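Local coordinates for uncharacterized protein LPG1670 (Legionella pneumophila subsp. pneumophila, PDB 5T2X) that is of unknown function, belongs to the uncharacterised DUF5630 family and folds into an all-helical single chain with no strand, at residues 35-39 / 64-68; 41-47 / 68-72; 204-208 / 262-266. All blocks are in the same frame, centred on the assembly; numbering follows the deposited sequence.

Interaction 1 (35-39 / 64-68)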
ATOM      1  N   LYS A  35      -9.937  26.819  -4.430  1.00 35.16           N
ATOM      2  CA  LYS A  35      -9.840  25.605  -5.231  1.00 42.22           C
ATOM      3  C   LYS A  35      -9.258  25.894  -6.607  1.00 38.69           C
ATOM      4  O   LYS A  35      -8.550  25.054  -7.176  1.00 39.11           O
ATOM      5  CB  LYS A  35     -11.221  24.962  -5.347  1.00 38.25           C
ATOM      6  CG  LYS A  35     -11.262  23.644  -6.085  1.00 49.20           C
ATOM      7  CD  LYS A  35     -12.650  23.036  -5.978  1.00 58.21           C
ATOM      8  CE  LYS A  35     -12.773  21.781  -6.813  1.00 63.02           C
ATOM      9  NZ  LYS A  35     -14.112  21.149  -6.657  1.00 70.00           N
HETATM   10  N   MSE A  36      -9.535  27.072  -7.149  1.00 42.01           N
HETATM   11  CA  MSE A  36      -9.012  27.487  -8.442  1.00 39.04           C
HETATM   12  C   MSE A  36      -7.493  27.653  -8.410  1.00 44.93           C
HETATM   13  O   MSE A  36      -6.796  27.255  -9.344  1.00 41.08           O
HETATM   14  CB  MSE A  36      -9.688  28.790  -8.863  1.00 42.10           C
HETATM   15  CG  MSE A  36      -9.021  29.535  -9.988  1.00 51.43           C
HETATM   16 SE   MSE A  36      -9.869  31.276 -10.185  1.00 62.42          SE
HETATM   17  CE  MSE A  36      -8.676  32.035 -11.527  1.00 39.77           C
ATOM     18  N   LEU A  37      -6.984  28.239  -7.324  1.00 33.36           N
ATOM     19  CA  LEU A  37      -5.543  28.419  -7.186  1.00 33.31           C
ATOM     20  C   LEU A  37      -4.848  27.114  -6.817  1.00 37.64           C
ATOM     21  O   LEU A  37      -3.728  26.856  -7.271  1.00 36.96           O
ATOM     22  CB  LEU A  37      -5.244  29.496  -6.141  1.00 29.81           C
ATOM     23  CG  LEU A  37      -5.574  30.938  -6.525  1.00 31.35           C
ATOM     24  CD1 LEU A  37      -5.158  31.894  -5.417  1.00 26.77           C
ATOM     25  CD2 LEU A  37      -4.901  31.308  -7.840  1.00 28.82           C
ATOM     26  N   LEU A  38      -5.496  26.284  -5.993  1.00 37.28           N
ATOM     27  CA  LEU A  38      -4.909  25.000  -5.622  1.00 33.39           C
ATOM     28  C   LEU A  38      -4.714  24.103  -6.836  1.00 34.48           C
ATOM     29  O   LEU A  38      -3.744  23.337  -6.891  1.00 36.67           O
ATOM     30  CB  LEU A  38      -5.786  24.305  -4.580  1.00 35.60           C
ATOM     31  CG  LEU A  38      -5.714  24.864  -3.156  1.00 39.16           C
ATOM     32  CD1 LEU A  38      -6.886  24.368  -2.325  1.00 34.35           C
ATOM     33  CD2 LEU A  38      -4.394  24.482  -2.504  1.00 35.16           C
ATOM     34  N   ASN A  39      -5.613  24.185  -7.820  1.00 34.72           N
ATOM     35  CA  ASN A  39      -5.482  23.360  -9.016  1.00 37.14           C
ATOM     36  C   ASN A  39      -4.337  23.810  -9.914  1.00 38.98           C
ATOM     37  O   ASN A  39      -3.828  23.000 -10.696  1.00 43.22           O
ATOM     38  CB  ASN A  39      -6.791  23.360  -9.805  1.00 37.28           C
ATOM     39  CG  ASN A  39      -7.836  22.450  -9.197  1.00 47.26           C
ATOM     40  OD1 ASN A  39      -7.513  21.434  -8.582  1.00 51.33           O
ATOM     41  ND2 ASN A  39      -9.103  22.811  -9.369  1.00 43.19           N
ATOM     42  N   GLU A  64     -15.897  17.540  -1.813  1.00 58.88           N
ATOM     43  CA  GLU A  64     -15.936  18.320  -3.044  1.00 63.96           C
ATOM     44  C   GLU A  64     -14.553  18.723  -3.542  1.00 58.67           C
ATOM     45  O   GLU A  64     -14.455  19.299  -4.631  1.00 64.95           O
ATOM     46  CB  GLU A  64     -16.804  19.569  -2.854  1.00 80.29           C
ATOM     47  CG  GLU A  64     -16.393  20.466  -1.696  1.00 96.46           C
ATOM     48  CD  GLU A  64     -16.971  20.018  -0.366  1.00106.01           C
ATOM     49  OE1 GLU A  64     -17.668  18.982  -0.332  1.00106.28           O
ATOM     50  OE2 GLU A  64     -16.730  20.705   0.648  1.00109.38           O
ATOM     51  N   GLN A  65     -13.492  18.435  -2.789  1.00 50.32           N
ATOM     52  CA  GLN A  65     -12.129  18.719  -3.219  1.00 50.79           C
ATOM     53  C   GLN A  65     -11.401  17.479  -3.721  1.00 50.56           C
ATOM     54  O   GLN A  65     -10.211  17.557  -4.040  1.00 48.15           O
ATOM     55  CB  GLN A  65     -11.340  19.369  -2.081  1.00 49.08           C
ATOM     56  CG  GLN A  65     -11.450  20.886  -2.050  1.00 49.97           C
ATOM     57  CD  GLN A  65     -12.866  21.366  -1.804  1.00 56.73           C
ATOM     58  OE1 GLN A  65     -13.545  21.829  -2.721  1.00 63.09           O
ATOM     59  NE2 GLN A  65     -13.317  21.262  -0.560  1.00 51.81           N
ATOM     60  N   ALA A  66     -12.094  16.342  -3.807  1.00 39.85           N
ATOM     61  CA  ALA A  66     -11.481  15.113  -4.294  1.00 43.54           C
ATOM     62  C   ALA A  66     -11.087  15.200  -5.764  1.00 43.79           C
ATOM     63  O   ALA A  66     -10.177  14.482  -6.194  1.00 39.32           O
ATOM     64  CB  ALA A  66     -12.431  13.933  -4.075  1.00 36.25           C
ATOM     65  N   ASP A  67     -11.752  16.053  -6.547  1.00 42.36           N
ATOM     66  CA  ASP A  67     -11.379  16.211  -7.949  1.00 44.27           C
ATOM     67  C   ASP A  67     -10.006  16.845  -8.109  1.00 42.84           C
ATOM     68  O   ASP A  67      -9.370  16.663  -9.154  1.00 39.81           O
ATOM     69  CB  ASP A  67     -12.425  17.047  -8.682  1.00 47.32           C
ATOM     70  CG  ASP A  67     -12.523  18.454  -8.138  1.00 68.99           C
ATOM     71  OD1 ASP A  67     -13.198  18.641  -7.106  1.00 73.99           O
ATOM     72  OD2 ASP A  67     -11.924  19.370  -8.741  1.00 80.79           O
ATOM     73  N   ILE A  68      -9.545  17.596  -7.106  1.00 42.84           N
ATOM     74  CA  ILE A  68      -8.189  18.132  -7.142  1.00 42.25           C
ATOM     75  C   ILE A  68      -7.177  16.998  -7.214  1.00 41.39           C
ATOM     76  O   ILE A  68      -6.207  17.055  -7.980  1.00 43.58           O
ATOM     77  CB  ILE A  68      -7.939  19.034  -5.919  1.00 45.56           C
ATOM     78  CG1 ILE A  68      -8.913  20.214  -5.907  1.00 52.53           C
ATOM     79  CG2 ILE A  68      -6.494  19.517  -5.898  1.00 40.52           C
ATOM     80  CD1 ILE A  68      -8.741  21.134  -4.717  1.00 44.47           C
TER

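Interaction 2 (41-47 / 68-72)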
ATOM      1  N   LEU A  41      -1.408  24.579  -8.871  1.00 34.53           N
ATOM      2  CA  LEU A  41      -0.144  24.182  -8.273  1.00 39.37           C
ATOM      3  C   LEU A  41       0.347  22.860  -8.847  1.00 35.75           C
ATOM      4  O   LEU A  41      -0.436  22.002  -9.260  1.00 37.17           O
ATOM      5  CB  LEU A  41      -0.288  24.053  -6.757  1.00 33.58           C
ATOM      6  CG  LEU A  41      -0.614  25.313  -5.958  1.00 41.52           C
ATOM      7  CD1 LEU A  41      -0.797  24.962  -4.491  1.00 31.87           C
ATOM      8  CD2 LEU A  41       0.481  26.349  -6.133  1.00 38.23           C
ATOM      9  N   ASP A  42       1.667  22.706  -8.872  1.00 35.83           N
ATOM     10  CA  ASP A  42       2.250  21.398  -9.111  1.00 35.94           C
ATOM     11  C   ASP A  42       2.024  20.506  -7.894  1.00 34.31           C
ATOM     12  O   ASP A  42       1.829  20.981  -6.771  1.00 31.23           O
ATOM     13  CB  ASP A  42       3.742  21.518  -9.416  1.00 35.83           C
ATOM     14  CG  ASP A  42       4.479  22.361  -8.394  1.00 46.38           C
ATOM     15  OD1 ASP A  42       4.003  23.474  -8.082  1.00 48.15           O
ATOM     16  OD2 ASP A  42       5.527  21.907  -7.890  1.00 55.76           O
ATOM     17  N   LEU A  43       2.049  19.193  -8.131  1.00 30.04           N
ATOM     18  CA  LEU A  43       1.753  18.250  -7.058  1.00 31.60           C
ATOM     19  C   LEU A  43       2.729  18.393  -5.896  1.00 39.38           C
ATOM     20  O   LEU A  43       2.339  18.215  -4.737  1.00 50.24           O
ATOM     21  CB  LEU A  43       1.762  16.817  -7.597  1.00 30.44           C
ATOM     22  CG  LEU A  43       1.316  15.724  -6.623  1.00 33.53           C
ATOM     23  CD1 LEU A  43      -0.016  16.082  -5.985  1.00 34.54           C
ATOM     24  CD2 LEU A  43       1.223  14.386  -7.335  1.00 27.86           C
ATOM     25  N   THR A  44       3.993  18.721  -6.180  1.00 36.29           N
ATOM     26  CA  THR A  44       4.969  18.900  -5.109  1.00 42.43           C
ATOM     27  C   THR A  44       4.562  20.039  -4.184  1.00 37.47           C
ATOM     28  O   THR A  44       4.594  19.902  -2.956  1.00 38.92           O
ATOM     29  CB  THR A  44       6.358  19.159  -5.695  1.00 43.81           C
ATOM     30  OG1 THR A  44       6.776  18.026  -6.468  1.00 52.24           O
ATOM     31  CG2 THR A  44       7.366  19.403  -4.576  1.00 33.62           C
ATOM     32  N   THR A  45       4.160  21.174  -4.761  1.00 33.23           N
ATOM     33  CA  THR A  45       3.790  22.325  -3.945  1.00 32.97           C
ATOM     34  C   THR A  45       2.449  22.106  -3.253  1.00 36.95           C
ATOM     35  O   THR A  45       2.271  22.506  -2.096  1.00 38.37           O
ATOM     36  CB  THR A  45       3.754  23.584  -4.810  1.00 42.30           C
ATOM     37  OG1 THR A  45       4.995  23.714  -5.513  1.00 42.05           O
ATOM     38  CG2 THR A  45       3.538  24.818  -3.949  1.00 40.68           C
ATOM     39  N   LEU A  46       1.498  21.471  -3.944  1.00 29.50           N
ATOM     40  CA  LEU A  46       0.201  21.184  -3.338  1.00 32.17           C
ATOM     41  C   LEU A  46       0.356  20.322  -2.091  1.00 37.92           C
ATOM     42  O   LEU A  46      -0.198  20.634  -1.031  1.00 36.02           O
ATOM     43  CB  LEU A  46      -0.715  20.498  -4.352  1.00 32.50           C
ATOM     44  CG  LEU A  46      -2.022  19.918  -3.798  1.00 38.51           C
ATOM     45  CD1 LEU A  46      -2.928  21.017  -3.260  1.00 31.52           C
ATOM     46  CD2 LEU A  46      -2.745  19.092  -4.853  1.00 36.87           C
ATOM     47  N   ILE A  47       1.113  19.228  -2.202  1.00 33.70           N
ATOM     48  CA  ILE A  47       1.324  18.350  -1.055  1.00 38.54           C
ATOM     49  C   ILE A  47       2.059  19.091   0.054  1.00 41.35           C
ATOM     50  O   ILE A  47       1.732  18.953   1.239  1.00 46.90           O
ATOM     51  CB  ILE A  47       2.079  17.081  -1.491  1.00 32.66           C
ATOM     52  CG1 ILE A  47       1.208  16.248  -2.432  1.00 35.04           C
ATOM     53  CG2 ILE A  47       2.503  16.265  -0.282  1.00 29.54           C
ATOM     54  CD1 ILE A  47       1.873  14.986  -2.920  1.00 34.72           C
ATOM     55  N   ILE A  68      -9.545  17.596  -7.106  1.00 42.84           N
ATOM     56  CA  ILE A  68      -8.189  18.132  -7.142  1.00 42.25           C
ATOM     57  C   ILE A  68      -7.177  16.998  -7.214  1.00 41.39           C
ATOM     58  O   ILE A  68      -6.207  17.055  -7.980  1.00 43.58           O
ATOM     59  CB  ILE A  68      -7.939  19.034  -5.919  1.00 45.56           C
ATOM     60  CG1 ILE A  68      -8.913  20.214  -5.907  1.00 52.53           C
ATOM     61  CG2 ILE A  68      -6.494  19.517  -5.898  1.00 40.52           C
ATOM     62  CD1 ILE A  68      -8.741  21.134  -4.717  1.00 44.47           C
ATOM     63  N   TRP A  69      -7.399  15.940  -6.432  1.00 35.41           N
ATOM     64  CA  TRP A  69      -6.474  14.815  -6.408  1.00 31.06           C
ATOM     65  C   TRP A  69      -6.649  13.910  -7.622  1.00 36.50           C
ATOM     66  O   TRP A  69      -5.666  13.361  -8.131  1.00 41.68           O
ATOM     67  CB  TRP A  69      -6.656  14.021  -5.114  1.00 29.39           C
ATOM     68  CG  TRP A  69      -6.491  14.861  -3.880  1.00 34.81           C
ATOM     69  CD1 TRP A  69      -7.481  15.314  -3.058  1.00 38.16           C
ATOM     70  CD2 TRP A  69      -5.261  15.357  -3.338  1.00 33.98           C
ATOM     71  NE1 TRP A  69      -6.943  16.056  -2.034  1.00 37.41           N
ATOM     72  CE2 TRP A  69      -5.582  16.100  -2.185  1.00 33.93           C
ATOM     73  CE3 TRP A  69      -3.919  15.246  -3.716  1.00 34.76           C
ATOM     74  CZ2 TRP A  69      -4.612  16.725  -1.405  1.00 42.58           C
ATOM     75  CZ3 TRP A  69      -2.958  15.868  -2.941  1.00 29.64           C
ATOM     76  CH2 TRP A  69      -3.308  16.599  -1.800  1.00 38.07           C
ATOM     77  N   ARG A  70      -7.888  13.740  -8.098  1.00 41.32           N
ATOM     78  CA  ARG A  70      -8.118  12.880  -9.255  1.00 37.97           C
ATOM     79  C   ARG A  70      -7.441  13.426 -10.502  1.00 42.80           C
ATOM     80  O   ARG A  70      -6.978  12.649 -11.345  1.00 49.32           O
ATOM     81  CB  ARG A  70      -9.616  12.708  -9.503  1.00 38.04           C
ATOM     82  CG  ARG A  70     -10.312  11.861  -8.461  1.00 54.22           C
ATOM     83  CD  ARG A  70     -11.669  11.382  -8.942  1.00 40.02           C
ATOM     84  NE  ARG A  70     -12.306  10.545  -7.932  1.00 50.35           N
ATOM     85  CZ  ARG A  70     -13.054  11.018  -6.940  1.00 61.35           C
ATOM     86  NH1 ARG A  70     -13.261  12.322  -6.834  1.00 61.15           N
ATOM     87  NH2 ARG A  70     -13.595  10.188  -6.059  1.00 68.78           N
ATOM     88  N   THR A  71      -7.376  14.752 -10.639  1.00 34.70           N
ATOM     89  CA  THR A  71      -6.639  15.343 -11.750  1.00 39.68           C
ATOM     90  C   THR A  71      -5.172  14.938 -11.706  1.00 38.40           C
ATOM     91  O   THR A  71      -4.588  14.571 -12.732  1.00 47.70           O
ATOM     92  CB  THR A  71      -6.780  16.865 -11.722  1.00 42.76           C
ATOM     93  OG1 THR A  71      -8.160  17.220 -11.889  1.00 48.37           O
ATOM     94  CG2 THR A  71      -5.958  17.501 -12.834  1.00 33.55           C
ATOM     95  N   HIS A  72      -4.562  14.982 -10.518  1.00 39.64           N
ATOM     96  CA  HIS A  72      -3.178  14.540 -10.384  1.00 39.24           C
ATOM     97  C   HIS A  72      -3.059  13.032 -10.561  1.00 34.30           C
ATOM     98  O   HIS A  72      -2.076  12.545 -11.130  1.00 39.51           O
ATOM     99  CB  HIS A  72      -2.616  14.970  -9.030  1.00 34.39           C
ATOM    100  CG  HIS A  72      -2.421  16.447  -8.900  1.00 39.77           C
ATOM    101  ND1 HIS A  72      -1.452  17.134  -9.600  1.00 40.00           N
ATOM    102  CD2 HIS A  72      -3.068  17.371  -8.150  1.00 34.35           C
ATOM    103  CE1 HIS A  72      -1.512  18.416  -9.289  1.00 38.12           C
ATOM    104  NE2 HIS A  72      -2.484  18.586  -8.410  1.00 37.09           N
TER
HETATM  105  O   HOH W   1      -2.856  21.116  -7.972  1.00 35.17           O

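Interaction 3 (204-208 / 262-266)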
ATOM      1  N   ALA A 204      -6.383 -14.195   0.402  1.00 38.70           N
ATOM      2  CA  ALA A 204      -6.110 -13.485  -0.844  1.00 41.37           C
ATOM      3  C   ALA A 204      -6.927 -14.057  -1.995  1.00 43.22           C
ATOM      4  O   ALA A 204      -7.383 -13.314  -2.873  1.00 43.15           O
ATOM      5  CB  ALA A 204      -4.616 -13.544  -1.164  1.00 33.42           C
ATOM      6  N   ARG A 205      -7.130 -15.376  -2.008  1.00 40.66           N
ATOM      7  CA  ARG A 205      -7.937 -15.978  -3.062  1.00 39.71           C
ATOM      8  C   ARG A 205      -9.414 -15.658  -2.872  1.00 39.43           C
ATOM      9  O   ARG A 205     -10.109 -15.311  -3.834  1.00 43.73           O
ATOM     10  CB  ARG A 205      -7.714 -17.489  -3.096  1.00 38.50           C
ATOM     11  CG  ARG A 205      -8.335 -18.175  -4.299  1.00 47.51           C
ATOM     12  CD  ARG A 205      -8.068 -19.670  -4.276  1.00 46.60           C
ATOM     13  NE  ARG A 205      -8.452 -20.312  -5.530  1.00 53.77           N
ATOM     14  CZ  ARG A 205      -8.348 -21.615  -5.766  1.00 60.16           C
ATOM     15  NH1 ARG A 205      -7.872 -22.427  -4.829  1.00 50.43           N
ATOM     16  NH2 ARG A 205      -8.721 -22.110  -6.939  1.00 54.04           N
ATOM     17  N   LYS A 206      -9.906 -15.754  -1.633  1.00 38.58           N
ATOM     18  CA  LYS A 206     -11.311 -15.485  -1.344  1.00 44.56           C
ATOM     19  C   LYS A 206     -11.690 -14.026  -1.569  1.00 47.83           C
ATOM     20  O   LYS A 206     -12.883 -13.718  -1.663  1.00 58.47           O
ATOM     21  CB  LYS A 206     -11.631 -15.892   0.095  1.00 40.16           C
ATOM     22  CG  LYS A 206     -11.467 -17.381   0.346  1.00 41.71           C
ATOM     23  CD  LYS A 206     -11.671 -17.740   1.806  1.00 42.58           C
ATOM     24  CE  LYS A 206     -11.515 -19.237   2.012  1.00 46.88           C
ATOM     25  NZ  LYS A 206     -12.473 -20.006   1.167  1.00 48.93           N
ATOM     26  N   LEU A 207     -10.714 -13.124  -1.649  1.00 48.21           N
ATOM     27  CA  LEU A 207     -10.981 -11.725  -1.948  1.00 43.21           C
ATOM     28  C   LEU A 207     -10.760 -11.379  -3.413  1.00 39.67           C
ATOM     29  O   LEU A 207     -11.159 -10.293  -3.840  1.00 44.39           O
ATOM     30  CB  LEU A 207     -10.100 -10.816  -1.079  1.00 43.47           C
ATOM     31  CG  LEU A 207     -10.283 -10.873   0.438  1.00 45.05           C
ATOM     32  CD1 LEU A 207      -9.317  -9.920   1.124  1.00 39.43           C
ATOM     33  CD2 LEU A 207     -11.718 -10.556   0.825  1.00 50.05           C
ATOM     34  N   SER A 208     -10.155 -12.280  -4.191  1.00 37.75           N
ATOM     35  CA  SER A 208      -9.718 -11.965  -5.546  1.00 41.24           C
ATOM     36  C   SER A 208     -10.864 -11.666  -6.504  1.00 51.04           C
ATOM     37  O   SER A 208     -10.607 -11.168  -7.605  1.00 51.65           O
ATOM     38  CB  SER A 208      -8.875 -13.117  -6.098  1.00 37.80           C
ATOM     39  OG  SER A 208      -9.611 -14.327  -6.105  1.00 47.80           O
ATOM     40  N   ALA A 262      -9.765 -18.453   7.543  1.00 47.12           N
ATOM     41  CA  ALA A 262      -9.661 -17.667   6.319  1.00 45.47           C
ATOM     42  C   ALA A 262     -11.038 -17.301   5.778  1.00 49.55           C
ATOM     43  O   ALA A 262     -11.258 -16.162   5.346  1.00 47.22           O
ATOM     44  CB  ALA A 262      -8.858 -18.434   5.269  1.00 42.18           C
ATOM     45  N   SER A 263     -11.977 -18.250   5.795  1.00 48.43           N
ATOM     46  CA  SER A 263     -13.327 -17.966   5.317  1.00 42.87           C
ATOM     47  C   SER A 263     -14.032 -16.959   6.215  1.00 43.83           C
ATOM     48  O   SER A 263     -14.753 -16.082   5.726  1.00 58.18           O
ATOM     49  CB  SER A 263     -14.136 -19.259   5.225  1.00 46.99           C
ATOM     50  OG  SER A 263     -13.556 -20.163   4.302  1.00 56.77           O
ATOM     51  N   GLU A 264     -13.834 -17.067   7.530  1.00 47.48           N
ATOM     52  CA  GLU A 264     -14.491 -16.154   8.460  1.00 56.53           C
ATOM     53  C   GLU A 264     -13.974 -14.730   8.294  1.00 58.77           C
ATOM     54  O   GLU A 264     -14.757 -13.774   8.260  1.00 62.73           O
ATOM     55  CB  GLU A 264     -14.287 -16.635   9.897  1.00 69.19           C
ATOM     56  CG  GLU A 264     -15.097 -15.868  10.928  1.00 83.38           C
ATOM     57  CD  GLU A 264     -14.762 -16.280  12.348  1.00 96.59           C
ATOM     58  OE1 GLU A 264     -13.920 -15.608  12.981  1.00 97.68           O
ATOM     59  OE2 GLU A 264     -15.334 -17.281  12.827  1.00101.08           O
ATOM     60  N   LYS A 265     -12.653 -14.569   8.188  1.00 53.70           N
ATOM     61  CA  LYS A 265     -12.080 -13.232   8.072  1.00 50.45           C
ATOM     62  C   LYS A 265     -12.361 -12.622   6.705  1.00 49.90           C
ATOM     63  O   LYS A 265     -12.557 -11.407   6.593  1.00 53.83           O
ATOM     64  CB  LYS A 265     -10.578 -13.281   8.349  1.00 51.98           C
ATOM     65  CG  LYS A 265     -10.232 -13.696   9.771  1.00 58.04           C
ATOM     66  CD  LYS A 265      -8.730 -13.796   9.979  1.00 68.92           C
ATOM     67  CE  LYS A 265      -8.401 -14.236  11.399  1.00 75.80           C
ATOM     68  NZ  LYS A 265      -6.936 -14.409  11.609  1.00 79.30           N
ATOM     69  N   ALA A 266     -12.382 -13.446   5.654  1.00 50.50           N
ATOM     70  CA  ALA A 266     -12.704 -12.930   4.327  1.00 51.40           C
ATOM     71  C   ALA A 266     -14.175 -12.554   4.213  1.00 62.60           C
ATOM     72  O   ALA A 266     -14.514 -11.598   3.506  1.00 61.59           O
ATOM     73  CB  ALA A 266     -12.334 -13.955   3.256  1.00 48.29           C
TER

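Interaction 1 (35-39 / 64-68)
Lys35 of helix 31-40 reaches across to the start of helix 66-76, where its ammonium group meets two oxygen acceptors. Lys35 NZ donates to Asp67 OD1 at 2.7 Å, the hydrogen-bonded part of a salt bridge, meeting that oxygen on its syn side and 19° out of the carboxylate plane. Lys35 NZ also donates to the backbone carbonyl Glu64 O at 2.8 Å, with a C=O...N angle of 165° that places the nitrogen almost straight ahead of the carbonyl. These two acceptors, Glu64 O and Asp67 OD1, lie 2.9 Å apart, and the shared positive charge probably makes that proximity tolerable. The reach comes from a fully extended lysine chain: CG is trans to the backbone N (chi1 -177°), and no torsion beyond it bends.

The amide of Gln65 is held elsewhere: NE2 donates to Phe59 O, while Gln65 OE1 faces Lys35 CD at 3.6 Å. Beneath the polar end the contact turns apolar: Lys35 CG rests on Ile68 CD1 at 3.8 Å, and Leu38 CB approaches the same methyl at 4.3 Å. Asn39 turns its OD1 onto the aliphatic branches of Ile68, 3.3 Å from CG1, a van der Waals touch and no hydrogen bond. Leu38 continues inward to Ile56 and Phe59 of helix 54-60.

The contact is thus a salt bridge with a second bond to a carbonyl, set over an aliphatic patch of Lys35, Leu38 and Ile68, and it joins helix 31-40 to the start of helix 66-76 in this all-alpha fold.

Interaction 2 (41-47 / 68-72)
Leu43 and Leu46 of helix 43-52 each lay a methyl on an aromatic ring of helix 66-76, giving two CH-pi contacts. Leu43 CD1 sits over the His72 face, 3.9 Å from the ring centroid and 14° off its normal. Leu46 CD2 covers a face of Trp69, 4.2 Å from the centroid of the six-membered ring; chi1 of 170° and chi2 near +60° together direct Leu46 CD2 toward helix 66-76.

Apolar packing widens the patch. Leu46 CD2 also touches Ile68 CG2 at 3.9 Å, while Ile47 CG1 meets the Trp69 edge at CZ3, 4.2 Å away. Apart from these pairs, Leu46 CD2 makes a van der Waals approach to His72 NE2 at 3.6 Å, oblique to the ring. The indole NE1 is bonded to Cys60 O.

The polar link runs through water. One molecule donates to Leu41 O at 2.9 Å and is hydrogen-bonded to His72 NE2 at 2.6 Å, lying in the plane of the imidazole at its edge.

Within 41-47, Asp42 is the N-cap of helix 43-52: Asp42 OD1 accepts from Thr45 OG1 at 2.8 Å, and OD2 weakly from Thr45 N. The short helical segments 43-47 and 68-72 run 149° apart, a roughly antiparallel helix pair with an aromatic-aliphatic interface at the Asp42-capped N-terminal end of helix 43-52.

Interaction 3 (204-208 / 262-266)
Lys206 leaves its helix with CG beside the backbone N (chi1 -64°), runs straight through CD and CE, and then bends at its last torsion (chi4 -58°). This route lays the methylenes along the alanine face of helix 252-272 and brings the amine to Ser263. Lys206 CB meets Ala266 CB at 3.8 Å, with Lys206 CD 4.1 Å from the same methyl. Farther out, Lys206 CD lies 3.9 Å from Ala262 O, and Lys206 CE lies 3.2 Å from Ser263 OG. Lys206 NZ lies 3.3 Å from Ser263 OG, a hydroxyl that has a partner within its own helix, Tyr259 O.

Leu207 adds the second apolar touch: Leu207 CD2 lies 4.2 Å from Ala266 CB, and the leucine also packs on Ile269 and Leu270 one turn farther along. Next to this contact the chain turns at Ser208, whose N donates to Arg205 O.

Ala262 and Ala266 lie one turn apart, and, consistent with their small side chains, Lys206 CA and Ala266 CA are 6.4 Å apart. Such an alanine-faced approach is typical of close helix packing, here between the C-terminal part of helix 191-207 and the long helix 252-272 of this all-alpha fold.

How the interactions relate
From the N terminus, interaction 1 (35-39 / 64-68) is the first to open: it closes a mostly helical loop holding helices 43-52 and 54-60. Interaction 2 (41-47 / 68-72) opens inside that loop and ends on the same helix 66-76, the two meeting at Ile68, so they overlap instead of nesting. Their centres are 9 Å apart, and consecutive helices 31-40 and 43-52, both packed on helix 66-76, touch each other where Leu38 CD2 meets Leu46 CD1 at 3.8 Å. Interaction 3 (204-208 / 262-266) follows in series, its centre about 35 Å from that of interaction 2 on the opposite side of the chain's centre, tying helix 252-272 to helix 191-207.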